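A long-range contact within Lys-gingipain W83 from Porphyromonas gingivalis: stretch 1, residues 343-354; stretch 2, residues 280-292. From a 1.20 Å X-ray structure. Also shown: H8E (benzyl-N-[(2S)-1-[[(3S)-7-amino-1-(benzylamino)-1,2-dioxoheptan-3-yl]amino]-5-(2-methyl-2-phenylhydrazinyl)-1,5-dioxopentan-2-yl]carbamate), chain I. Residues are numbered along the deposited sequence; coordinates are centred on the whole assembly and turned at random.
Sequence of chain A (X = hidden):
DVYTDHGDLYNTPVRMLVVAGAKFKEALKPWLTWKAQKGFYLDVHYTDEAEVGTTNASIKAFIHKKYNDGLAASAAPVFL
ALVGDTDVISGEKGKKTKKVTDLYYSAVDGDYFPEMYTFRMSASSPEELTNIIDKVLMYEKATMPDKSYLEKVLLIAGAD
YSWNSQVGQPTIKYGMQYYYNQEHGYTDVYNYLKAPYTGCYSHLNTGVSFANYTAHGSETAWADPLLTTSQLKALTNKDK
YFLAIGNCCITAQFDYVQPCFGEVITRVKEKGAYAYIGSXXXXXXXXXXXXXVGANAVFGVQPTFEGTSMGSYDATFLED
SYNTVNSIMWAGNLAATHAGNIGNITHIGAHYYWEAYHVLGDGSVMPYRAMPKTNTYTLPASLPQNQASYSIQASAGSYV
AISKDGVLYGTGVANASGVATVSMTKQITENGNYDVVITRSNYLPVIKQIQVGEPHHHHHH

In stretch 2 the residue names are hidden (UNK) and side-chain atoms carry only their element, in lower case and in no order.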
# COMPACT_ATOMS: atom_id res chain seq x y z
N GLY A 343 3.73 14.97 -23.80
CA GLY A 343 3.82 16.42 -24.04
C GLY A 343 2.79 17.26 -23.32
O GLY A 343 2.60 18.42 -23.67
N ASN A 344 2.09 16.69 -22.32
CA ASN A 344 1.20 17.52 -21.52
C ASN A 344 1.97 18.56 -20.71
O ASN A 344 3.19 18.43 -20.52
CB ASN A 344 0.47 16.63 -20.49
CG ASN A 344 -0.51 15.64 -21.01
OD1 ASN A 344 -0.91 14.75 -20.25
ND2 ASN A 344 -0.97 15.76 -22.28
N ILE A 345 1.29 19.57 -20.17
CA ILE A 345 1.93 20.56 -19.28
C ILE A 345 2.45 19.80 -18.06
O ILE A 345 1.70 19.06 -17.42
CB ILE A 345 0.86 21.60 -18.87
CG1 ILE A 345 0.49 22.47 -20.09
CG2 ILE A 345 1.36 22.49 -17.72
CD1 ILE A 345 -0.77 23.36 -19.77
N THR A 346 3.67 20.02 -17.70
CA THR A 346 4.23 19.45 -16.49
C THR A 346 4.85 20.58 -15.65
O THR A 346 5.31 21.59 -16.18
CB THR A 346 5.21 18.32 -16.78
OG1 THR A 346 6.29 18.80 -17.54
CG2 THR A 346 4.58 17.10 -17.46
N HIS A 347 4.84 20.38 -14.34
CA HIS A 347 5.33 21.37 -13.38
C HIS A 347 6.65 21.00 -12.73
O HIS A 347 7.33 21.89 -12.18
CB HIS A 347 4.28 21.59 -12.29
CG HIS A 347 3.02 22.22 -12.82
ND1 HIS A 347 1.82 22.16 -12.11
CD2 HIS A 347 2.84 22.97 -13.94
CE1 HIS A 347 0.95 22.86 -12.83
NE2 HIS A 347 1.51 23.37 -13.94
N ILE A 348 7.01 19.71 -12.72
CA ILE A 348 8.25 19.37 -12.03
C ILE A 348 8.96 18.13 -12.57
O ILE A 348 10.17 18.00 -12.38
CB ILE A 348 7.95 19.19 -10.50
CG1 ILE A 348 9.21 19.26 -9.60
CG2 ILE A 348 7.14 17.91 -10.21
CD1 ILE A 348 9.88 20.62 -9.61
N GLY A 349 8.24 17.22 -13.23
CA GLY A 349 8.94 16.10 -13.85
C GLY A 349 8.78 14.78 -13.12
O GLY A 349 8.57 14.72 -11.90
N ALA A 350 8.92 13.71 -13.89
CA ALA A 350 8.70 12.36 -13.41
C ALA A 350 9.73 11.97 -12.36
O ALA A 350 9.35 11.29 -11.38
CB ALA A 350 8.74 11.37 -14.56
N HIS A 351 11.01 12.22 -12.61
CA HIS A 351 12.03 11.76 -11.67
C HIS A 351 11.70 12.28 -10.24
O HIS A 351 11.76 11.53 -9.25
CB HIS A 351 13.41 12.20 -12.16
CG HIS A 351 14.55 11.61 -11.41
ND1 HIS A 351 15.85 11.79 -11.89
CD2 HIS A 351 14.62 10.84 -10.30
CE1 HIS A 351 16.66 11.16 -11.04
NE2 HIS A 351 15.96 10.55 -10.07
N TYR A 352 11.38 13.57 -10.15
CA TYR A 352 10.98 14.16 -8.89
C TYR A 352 9.85 13.35 -8.24
O TYR A 352 9.88 13.07 -7.05
CB TYR A 352 10.56 15.61 -9.15
CG TYR A 352 10.18 16.39 -7.92
CD1 TYR A 352 8.93 16.22 -7.33
CD2 TYR A 352 11.00 17.39 -7.41
CE1 TYR A 352 8.53 17.00 -6.24
CE2 TYR A 352 10.61 18.17 -6.33
CZ TYR A 352 9.39 17.97 -5.75
OH TYR A 352 9.01 18.81 -4.72
N TYR A 353 8.80 13.02 -9.04
CA TYR A 353 7.65 12.28 -8.47
C TYR A 353 8.04 10.91 -7.94
O TYR A 353 7.58 10.53 -6.85
CB TYR A 353 6.48 12.17 -9.47
CG TYR A 353 5.45 13.24 -9.14
CD1 TYR A 353 4.17 12.91 -8.71
CD2 TYR A 353 5.80 14.60 -9.15
CE1 TYR A 353 3.28 13.89 -8.29
CE2 TYR A 353 4.94 15.57 -8.67
CZ TYR A 353 3.68 15.21 -8.24
OH TYR A 353 2.83 16.18 -7.79
N TRP A 354 8.92 10.17 -8.65
CA TRP A 354 9.35 8.86 -8.13
C TRP A 354 10.13 9.04 -6.85
O TRP A 354 10.02 8.18 -5.97
CB TRP A 354 10.13 8.12 -9.22
CG TRP A 354 9.25 7.61 -10.33
CD1 TRP A 354 9.03 8.21 -11.55
CD2 TRP A 354 8.38 6.47 -10.27
NE1 TRP A 354 8.11 7.48 -12.27
CE2 TRP A 354 7.69 6.40 -11.51
CE3 TRP A 354 8.11 5.51 -9.28
CZ2 TRP A 354 6.76 5.38 -11.79
CZ3 TRP A 354 7.23 4.50 -9.58
CH2 TRP A 354 6.53 4.44 -10.80
N UNK A 280 7.09 13.44 0.32
CA UNK A 280 8.12 13.98 1.21
C UNK A 280 8.44 15.47 0.88
O UNK A 280 8.42 16.29 1.80
o UNK A 280 10.43 13.71 1.77
c UNK A 280 9.35 13.07 1.11
N UNK A 281 8.66 15.84 -0.38
CA UNK A 281 8.86 17.27 -0.73
C UNK A 281 7.50 17.88 -1.09
O UNK A 281 6.42 17.27 -0.94
c UNK A 281 8.90 14.99 -1.57
c UNK A 281 9.74 17.18 -1.95
c UNK A 281 9.15 15.99 -2.72
N UNK A 282 7.53 19.08 -1.64
CA UNK A 282 6.30 19.67 -2.18
C UNK A 282 5.74 18.80 -3.28
O UNK A 282 6.51 18.18 -4.04
o UNK A 282 6.87 21.85 -0.53
n UNK A 282 7.60 23.20 -2.17
c UNK A 282 7.05 22.06 -1.73
c UNK A 282 6.62 21.06 -2.78
N UNK A 283 4.44 18.75 -3.41
CA UNK A 283 3.82 18.15 -4.59
C UNK A 283 3.31 19.28 -5.47
O UNK A 283 3.34 20.45 -5.04
c UNK A 283 2.73 17.12 -4.26
o UNK A 283 1.55 17.77 -3.82
N UNK A 284 2.88 18.97 -6.69
CA UNK A 284 2.51 20.02 -7.64
C UNK A 284 1.14 19.78 -8.18
O UNK A 284 0.70 18.64 -8.39
c UNK A 284 7.12 21.95 -7.34
c UNK A 284 5.08 22.06 -8.57
c UNK A 284 5.77 19.98 -7.60
o UNK A 284 8.24 22.62 -6.91
c UNK A 284 4.83 20.71 -8.34
c UNK A 284 6.21 22.68 -8.05
c UNK A 284 6.89 20.60 -7.07
c UNK A 284 3.54 20.08 -8.80
N UNK A 285 0.44 20.89 -8.46
CA UNK A 285 -0.95 20.76 -8.92
C UNK A 285 -1.06 19.97 -10.20
O UNK A 285 -2.00 19.17 -10.34
c UNK A 285 -3.08 23.32 -5.85
c UNK A 285 -1.96 22.80 -7.79
n UNK A 285 -1.95 24.07 -5.93
c UNK A 285 -5.22 21.61 -6.20
c UNK A 285 -1.27 23.74 -7.09
c UNK A 285 -1.55 22.16 -9.09
c UNK A 285 -4.08 23.30 -4.88
c UNK A 285 -4.22 21.61 -7.16
c UNK A 285 -5.13 22.44 -5.07
c UNK A 285 -3.13 22.49 -7.00
N UNK A 286 -0.20 20.22 -11.20
CA UNK A 286 -0.36 19.51 -12.47
C UNK A 286 -0.10 18.03 -12.38
O UNK A 286 -0.95 17.20 -12.68
N UNK A 287 1.10 17.66 -11.87
CA UNK A 287 1.42 16.23 -11.74
C UNK A 287 0.44 15.54 -10.80
O UNK A 287 0.09 14.40 -11.10
o UNK A 287 5.45 17.24 -13.61
c UNK A 287 4.40 17.27 -12.90
o UNK A 287 3.78 18.32 -12.62
c UNK A 287 3.90 15.94 -12.38
c UNK A 287 2.85 15.99 -11.28
N UNK A 288 -0.01 16.19 -9.70
CA UNK A 288 -0.97 15.48 -8.84
C UNK A 288 -2.29 15.25 -9.56
O UNK A 288 -3.00 14.28 -9.28
c UNK A 288 -1.23 16.25 -7.55
c UNK A 288 -0.28 16.01 -6.40
o UNK A 288 -0.54 16.56 -5.32
o UNK A 288 0.70 15.21 -6.57
N UNK A 289 -2.69 16.18 -10.47
CA UNK A 289 -3.92 15.99 -11.25
C UNK A 289 -3.80 14.68 -12.07
O UNK A 289 -4.67 13.84 -12.03
c UNK A 289 -6.60 18.40 -14.74
c UNK A 289 -7.79 17.89 -14.28
c UNK A 289 -7.81 17.09 -13.16
c UNK A 289 -5.41 17.34 -12.92
c UNK A 289 -6.64 16.85 -12.44
o UNK A 289 -8.99 18.16 -14.94
c UNK A 289 -4.15 17.23 -12.10
c UNK A 289 -5.43 18.11 -14.07
N UNK A 290 -2.72 14.57 -12.82
CA UNK A 290 -2.52 13.37 -13.62
C UNK A 290 -2.41 12.13 -12.75
O UNK A 290 -2.94 11.08 -13.09
c UNK A 290 -2.13 16.41 -16.74
c UNK A 290 0.06 15.49 -15.32
c UNK A 290 -1.13 14.76 -15.28
c UNK A 290 -1.22 13.47 -14.48
o UNK A 290 -0.83 18.29 -17.47
c UNK A 290 0.16 16.67 -16.04
c UNK A 290 -0.94 17.12 -16.76
c UNK A 290 -2.20 15.22 -16.03
N UNK A 291 -1.71 12.28 -11.61
CA UNK A 291 -1.53 11.16 -10.66
C UNK A 291 -2.85 10.50 -10.35
O UNK A 291 -2.98 9.29 -10.44
c UNK A 291 -0.85 11.72 -9.42
c UNK A 291 -2.13 9.88 -6.93
c UNK A 291 0.22 9.38 -6.69
n UNK A 291 1.40 9.68 -7.35
c UNK A 291 -2.36 9.08 -5.82
c UNK A 291 -0.21 10.75 -8.48
c UNK A 291 1.13 10.51 -8.40
c UNK A 291 0.00 8.64 -5.53
c UNK A 291 -0.82 10.03 -7.40
c UNK A 291 -1.30 8.49 -5.11
N UNK A 292 -3.87 11.31 -10.02
CA UNK A 292 -5.17 10.74 -9.65
C UNK A 292 -6.03 10.35 -10.81
O UNK A 292 -6.69 9.29 -10.75
c UNK A 292 -5.98 11.69 -8.77
o UNK A 292 -5.34 11.90 -7.52
CAQ H8E I . 1.66 24.84 3.89
CAK H8E I . 0.83 25.19 4.97
CAH H8E I . -0.35 25.91 4.75
CAL H8E I . -0.72 26.31 3.47
CAR H8E I . 0.13 25.97 2.42
CBO H8E I . 1.28 25.21 2.59
CBA H8E I . 2.09 24.96 1.46
NBE H8E I . 1.69 23.75 0.72
CBL H8E I . 1.83 23.63 -0.63
OAE H8E I . 2.19 24.58 -1.33
CBN H8E I . 1.50 22.26 -1.22
OAG H8E I . 0.78 21.55 -0.46
CBS H8E I . 1.02 22.37 -2.70
CBB H8E I . 0.23 21.15 -3.17
CAY H8E I . -0.33 21.31 -4.59
CAX H8E I . -0.91 20.03 -5.20
CAW H8E I . -2.23 19.63 -4.56
NAB H8E I . -2.75 18.40 -5.23
NBG H8E I . 2.12 22.65 -3.64
C H8E I . 2.22 23.71 -4.44
O H8E I . 1.44 24.65 -4.49
CA H8E I . 3.54 23.75 -5.20
N H8E I . 3.47 24.55 -6.41
CBK H8E I . 2.73 24.18 -7.49
OAD H8E I . 1.99 23.18 -7.41
OBI H8E I . 2.86 24.92 -8.53
CBD H8E I . 2.03 24.64 -9.71
CBP H8E I . 2.13 25.72 -10.69
CAS H8E I . 2.97 25.64 -11.80
CAM H8E I . 3.07 26.67 -12.78
CAI H8E I . 2.32 27.83 -12.53
CAN H8E I . 1.54 27.94 -11.39
CAT H8E I . 1.43 26.90 -10.47
CB H8E I . 4.64 24.33 -4.29
CG H8E I . 4.33 25.77 -3.79
CD H8E I . 5.20 26.14 -2.64
OE1 H8E I . 6.34 26.57 -2.83
NE2 H8E I . 4.63 25.89 -1.45
NBT H8E I . 5.33 26.02 -0.23
CAA H8E I . 5.42 24.72 0.50
CBQ H8E I . 5.13 27.26 0.44
CAU H8E I . 5.26 27.38 1.83
CAO H8E I . 5.12 28.62 2.45
CAJ H8E I . 4.84 29.75 1.69
CAP H8E I . 4.67 29.64 0.32
CAV H8E I . 4.84 28.41 -0.31
O HOH W 1 9.94 21.47 -5.15

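Position 280 carries one carbon and then one oxygen, and touches nothing on stretch 1. One hydroxyl on one carbon is serine: Ser-280.

Position 281 has three carbons that close a ring onto the backbone N, which only proline does. Its CB lies 3.3 Å from Tyr-352 OH. This is Pro-281.

Position 282 has two carbons, the second bearing one oxygen and one nitrogen. That is a short amide, Asn-282. Its backbone O accepts a hydrogen bond from Tyr-352 OH at 2.7 Å.

Position 283 again has one carbon and one oxygen. Its CB is 3.7 Å from Tyr-353 OH. It is Ser-283.

Position 284 has one carbon and a six-carbon ring bearing an oxygen, so it is Tyr-284. Ile-348 CB sits over one ring face, H8E over the opposite face. Its ring edge meets the face of Tyr-352. Its backbone N donates to Tyr-353 OH at 3.0 Å.

Position 285 has one carbon and fused five- and six-membered rings with one nitrogen: Trp-285. The end of the side chain leads away from stretch 1, and H8E covers a face of its rings.

Position 286 has no side-chain atoms and is Gly-286. An ideal CB would point toward stretch 1 and fall 2.8 Å from His-347 ND1, a clash.

Position 287 has three carbons, the third carrying two oxygens: a carboxylate, Glu-287. OE1 accepts from His-347 N at 2.9 Å. OE2 accepts from Ile-348 N at 3.1 Å and Gly-349 N at 2.8 Å. Its CB packs over the face of Tyr-353.

Position 288 has two carbons, the second with two oxygens: the shorter acid, Asp-288. Tyr-353 OH donates to its OD1 at 2.6 Å. Its OD2 accepts from Ser-283 OG at 2.8 Å and from H8E NAB at 2.9 Å.

Position 289 is a six-carbon ring with an oxygen, on one carbon, out of reach of stretch 1: Tyr-289.

Position 290 has the same atoms, but its oxygen reaches stretch 1. It is Tyr-290, whose OH donates to Ile-345 O at 2.6 Å.

Position 291 has fused rings with one nitrogen: Trp-291. Its CD1 is 3.9 Å from Tyr-353 CD1.

Position 292 has one carbon and one oxygen, free of stretch 1: Ser-292.

The contact centres on Glu-287, whose carboxylate gathers three successive backbone NH groups just before helix 350-354. Tyr-353 OH links Tyr-284 N to Asp-288, joining the start of helix 285-292 to the other stretch. Water 1 bridges Tyr-284 OH and Tyr-352 OH.

Stretch 2 280-292: SPNSYWGEDYYWS
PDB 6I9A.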